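Local structure of AFP (Microbacterium arborescens, 2YJK) at residues A118-V121 / D122-A125; Q138-A141 / I142-R146. The protein probably takes up and binds ferric iron, as a twelve-subunit member of the Dps family built on the ferritin fold. All blocks are in the same frame, centred on the assembly; numbering follows the deposited sequence.

Interaction 1 of 2, residues A118-V121 / D122-A125; sequences AALV and DLQA
The carbonyl oxygen of A119 receives the amide N of L123 at 2.7 Å, the shortest of the i to i+4 bonds in this turn of helix 105-130, one of the long helices of the ferritin-type bundle. L120 O takes Q124 N at 2.9 Å and V121 O takes A125 N at 3.0 Å, the latter almost straight with an N-H...O angle of 175°. The ladder is slacker at its start, where D122 N reaches A118 O through a weak bond of 3.4 Å. Side chains sort themselves by what each face meets. The small methyl of A119 lets helix 15-45 come close at M32, and L123, buried beside it, packs on V28 of the same helix. D122 sits at the edge of that interface, where its OD2 forms a salt bridge with K31. L120 packs instead against K145, D149 and R152 of helix 135-156, its CD2 meeting the aliphatic CG of K145. The chain of Q124, bent at chi2 (61°), leads its end away from 118-121 and puts NE2 in a hydrogen bond with OD1 of D128, one turn on. Between the two leucines contact is loose: CD2 of L120 stands 4.4 Å from CD1 of L123.

Interaction 2 of 2, residues Q138-A141 / I142-R146; sequences QDVA and IEIKR
This is a local i to i+4 contact within helix 135-156, near its start, with I142 against Q138 and I144 against V140, buried between the bundle and neighbouring subunits. The backbone beneath is regular: Q138 O accepts I142 N at 2.8 Å, and A141 O accepts K145 N at 2.9 Å with an N-H...O angle of 171°. CD1 of I142 lies 3.9 Å from CG of Q138, the two side chains crossing at a slant. Glutamine suits this place because its aliphatic part meets the isoleucine while NE2 bonds to I127 O and D131 OD1. V140 and I144 run side by side, CG1 of V140 being 3.9 Å from CD1 of I144. CG1 of I144, anti to its carbonyl carbon and beside its N (chi1 -66°), comes to 3.4 Å from V140 O. Both residues pack on helix 51-78, V140 against T71 and R75, I144 against Y68. OD2 of D139 and OE1 of E143, 4.9 Å apart, are like charges; NH1 of R146 of a neighbouring subunit forms salt bridges to both, probably offsetting them. Each chain gives R146 to one neighbour and D139 and E143 to another, consistent with a threefold contact of the Dps dodecamer.

Overall arrangement
From the N terminus, the chain runs through helices 15-45 and 51-78 and the short helix 87-92 before entering helix 105-130, which holds interaction 1. Interaction 2 follows on helix 135-156, after the turn between these two helices. The contacts are therefore in series: each stays within one helix, closes no long loop, and neither encloses nor crosses the other. Their centres lie 11 Å apart, and they meet directly as L123 packs on A141 and I144, while Q124 lies against K145. The pair thus joins helix 15-45, through interaction 1, to helix 51-78 and two neighbouring subunits, through interaction 2.

Interaction 1 of 2, residues A118-V121 / D122-A125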
loop_
_atom_site.group_PDB
_atom_site.type_symbol
_atom_site.label_atom_id
_atom_site.label_comp_id
_atom_site.label_asym_id
_atom_site.label_seq_id
_atom_site.Cartn_x
_atom_site.Cartn_y
_atom_site.Cartn_z
ATOM N N ALA C 118 5.910 -6.009 -37.476
ATOM C CA ALA C 118 5.606 -7.428 -37.852
ATOM C C ALA C 118 4.444 -7.990 -36.974
ATOM O O ALA C 118 3.548 -8.670 -37.502
ATOM C CB ALA C 118 6.861 -8.342 -37.701
ATOM N N ALA C 119 4.452 -7.682 -35.663
ATOM C CA ALA C 119 3.362 -8.125 -34.780
ATOM C C ALA C 119 2.041 -7.465 -35.177
ATOM O O ALA C 119 0.989 -8.152 -35.221
ATOM C CB ALA C 119 3.677 -7.864 -33.334
ATOM N N LEU C 120 2.100 -6.176 -35.516
ATOM C CA LEU C 120 0.896 -5.427 -35.949
ATOM C C LEU C 120 0.200 -6.022 -37.162
ATOM O O LEU C 120 -1.040 -6.087 -37.202
ATOM C CB LEU C 120 1.169 -3.924 -36.190
ATOM C CG LEU C 120 1.396 -3.153 -34.897
ATOM C CD1 LEU C 120 1.869 -1.734 -35.193
ATOM C CD2 LEU C 120 0.111 -3.132 -34.019
ATOM N N VAL C 121 0.974 -6.441 -38.156
ATOM C CA VAL C 121 0.430 -7.133 -39.312
ATOM C C VAL C 121 -0.320 -8.376 -38.837
ATOM O O VAL C 121 -1.412 -8.625 -39.287
ATOM C CB VAL C 121 1.567 -7.513 -40.363
ATOM C CG1 VAL C 121 1.116 -8.666 -41.409
ATOM C CG2 VAL C 121 2.051 -6.251 -41.100
ATOM N N ASP C 122 0.243 -9.148 -37.920
ATOM C CA ASP C 122 -0.451 -10.366 -37.458
ATOM C C ASP C 122 -1.660 -10.029 -36.561
ATOM O O ASP C 122 -2.676 -10.705 -36.623
ATOM C CB ASP C 122 0.504 -11.324 -36.766
ATOM C CG ASP C 122 1.456 -12.074 -37.763
ATOM O OD1 ASP C 122 1.094 -12.404 -38.959
ATOM O OD2 ASP C 122 2.588 -12.395 -37.321
ATOM N N LEU C 123 -1.583 -8.963 -35.753
ATOM C CA LEU C 123 -2.781 -8.539 -34.992
ATOM C C LEU C 123 -3.938 -8.098 -35.928
ATOM O O LEU C 123 -5.125 -8.430 -35.683
ATOM C CB LEU C 123 -2.440 -7.491 -33.938
ATOM C CG LEU C 123 -1.680 -8.071 -32.734
ATOM C CD1 LEU C 123 -0.814 -6.998 -32.106
ATOM C CD2 LEU C 123 -2.652 -8.701 -31.708
ATOM N N GLN C 124 -3.602 -7.395 -37.011
ATOM C CA GLN C 124 -4.630 -6.892 -37.906
ATOM C C GLN C 124 -5.219 -8.072 -38.690
ATOM O O GLN C 124 -6.411 -8.218 -38.746
ATOM C CB GLN C 124 -4.112 -5.761 -38.817
ATOM C CG GLN C 124 -5.230 -5.032 -39.681
ATOM C CD GLN C 124 -6.330 -4.345 -38.798
ATOM O OE1 GLN C 124 -6.022 -3.635 -37.827
ATOM N NE2 GLN C 124 -7.599 -4.594 -39.117
ATOM N N ALA C 125 -4.397 -9.003 -39.129
ATOM C CA ALA C 125 -4.963 -10.264 -39.625
ATOM C C ALA C 125 -5.892 -11.000 -38.601
ATOM O O ALA C 125 -6.932 -11.535 -38.974
ATOM C CB ALA C 125 -3.852 -11.201 -40.147
#

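Interaction 2 of 2, residues Q138-A141 / I142-R146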
loop_
_atom_site.group_PDB
_atom_site.type_symbol
_atom_site.label_atom_id
_atom_site.label_comp_id
_atom_site.label_asym_id
_atom_site.label_seq_id
_atom_site.Cartn_x
_atom_site.Cartn_y
_atom_site.Cartn_z
ATOM N N GLN C 138 -11.608 -11.982 -30.815
ATOM C CA GLN C 138 -11.298 -10.787 -31.607
ATOM C C GLN C 138 -10.956 -9.666 -30.633
ATOM O O GLN C 138 -10.000 -8.913 -30.831
ATOM C CB GLN C 138 -12.443 -10.394 -32.544
ATOM C CG GLN C 138 -12.143 -9.122 -33.313
ATOM C CD GLN C 138 -13.359 -8.538 -34.013
ATOM O OE1 GLN C 138 -14.337 -8.250 -33.378
ATOM N NE2 GLN C 138 -13.289 -8.359 -35.321
ATOM N N ASP C 139 -11.733 -9.581 -29.553
ATOM C CA ASP C 139 -11.514 -8.591 -28.511
ATOM C C ASP C 139 -10.124 -8.706 -27.863
ATOM O O ASP C 139 -9.494 -7.685 -27.502
ATOM C CB ASP C 139 -12.633 -8.714 -27.467
ATOM C CG ASP C 139 -12.565 -7.624 -26.389
ATOM O OD1 ASP C 139 -12.923 -6.446 -26.706
ATOM O OD2 ASP C 139 -12.192 -7.934 -25.220
ATOM N N VAL C 140 -9.623 -9.925 -27.725
ATOM C CA VAL C 140 -8.284 -10.107 -27.193
ATOM C C VAL C 140 -7.311 -9.440 -28.166
ATOM O O VAL C 140 -6.360 -8.743 -27.723
ATOM C CB VAL C 140 -7.893 -11.633 -26.971
ATOM C CG1 VAL C 140 -6.445 -11.739 -26.627
ATOM C CG2 VAL C 140 -8.681 -12.205 -25.780
ATOM N N ALA C 141 -7.526 -9.667 -29.470
ATOM C CA ALA C 141 -6.599 -9.130 -30.503
ATOM C C ALA C 141 -6.693 -7.632 -30.516
ATOM O O ALA C 141 -5.682 -6.934 -30.562
ATOM C CB ALA C 141 -6.927 -9.680 -31.894
ATOM N N ILE C 142 -7.913 -7.123 -30.403
ATOM C CA ILE C 142 -8.113 -5.676 -30.316
ATOM C C ILE C 142 -7.408 -5.047 -29.111
ATOM O O ILE C 142 -6.715 -4.010 -29.239
ATOM C CB ILE C 142 -9.612 -5.280 -30.328
ATOM C CG1 ILE C 142 -10.159 -5.404 -31.766
ATOM C CG2 ILE C 142 -9.724 -3.836 -29.906
ATOM C CD1 ILE C 142 -11.728 -5.484 -31.852
ATOM N N GLU C 143 -7.596 -5.653 -27.934
ATOM C CA GLU C 143 -6.986 -5.121 -26.728
ATOM C C GLU C 143 -5.419 -5.119 -26.874
ATOM O O GLU C 143 -4.761 -4.130 -26.558
ATOM C CB GLU C 143 -7.431 -5.953 -25.527
ATOM C CG GLU C 143 -6.646 -5.697 -24.205
ATOM C CD GLU C 143 -6.994 -6.776 -23.168
ATOM O OE1 GLU C 143 -8.152 -6.791 -22.728
ATOM O OE2 GLU C 143 -6.131 -7.632 -22.839
ATOM N N ILE C 144 -4.824 -6.206 -27.349
ATOM C CA ILE C 144 -3.382 -6.203 -27.519
ATOM C C ILE C 144 -2.914 -5.141 -28.604
ATOM O O ILE C 144 -1.913 -4.419 -28.409
ATOM C CB ILE C 144 -2.844 -7.599 -27.959
ATOM C CG1 ILE C 144 -3.037 -8.677 -26.850
ATOM C CG2 ILE C 144 -1.335 -7.476 -28.339
ATOM C CD1 ILE C 144 -2.994 -10.135 -27.378
ATOM N N LYS C 145 -3.632 -5.061 -29.748
ATOM C CA LYS C 145 -3.325 -3.988 -30.731
ATOM C C LYS C 145 -3.326 -2.531 -30.160
ATOM O O LYS C 145 -2.452 -1.720 -30.498
ATOM C CB LYS C 145 -4.218 -4.065 -31.962
ATOM C CG LYS C 145 -3.566 -3.306 -33.115
ATOM C CD LYS C 145 -4.390 -3.429 -34.416
ATOM C CE LYS C 145 -3.645 -2.796 -35.656
ATOM N NZ LYS C 145 -3.392 -1.364 -35.463
ATOM N N ARG C 146 -4.280 -2.189 -29.314
ATOM C CA ARG C 146 -4.281 -0.842 -28.699
ATOM C C ARG C 146 -2.989 -0.598 -27.925
ATOM O O ARG C 146 -2.347 0.463 -28.108
ATOM C CB ARG C 146 -5.462 -0.623 -27.734
ATOM C CG ARG C 146 -6.767 -0.410 -28.456
ATOM C CD ARG C 146 -7.877 -0.301 -27.458
ATOM N NE ARG C 146 -7.652 0.803 -26.521
ATOM C CZ ARG C 146 -8.516 1.123 -25.559
ATOM N NH1 ARG C 146 -9.656 0.462 -25.444
ATOM N NH2 ARG C 146 -8.251 2.086 -24.708
#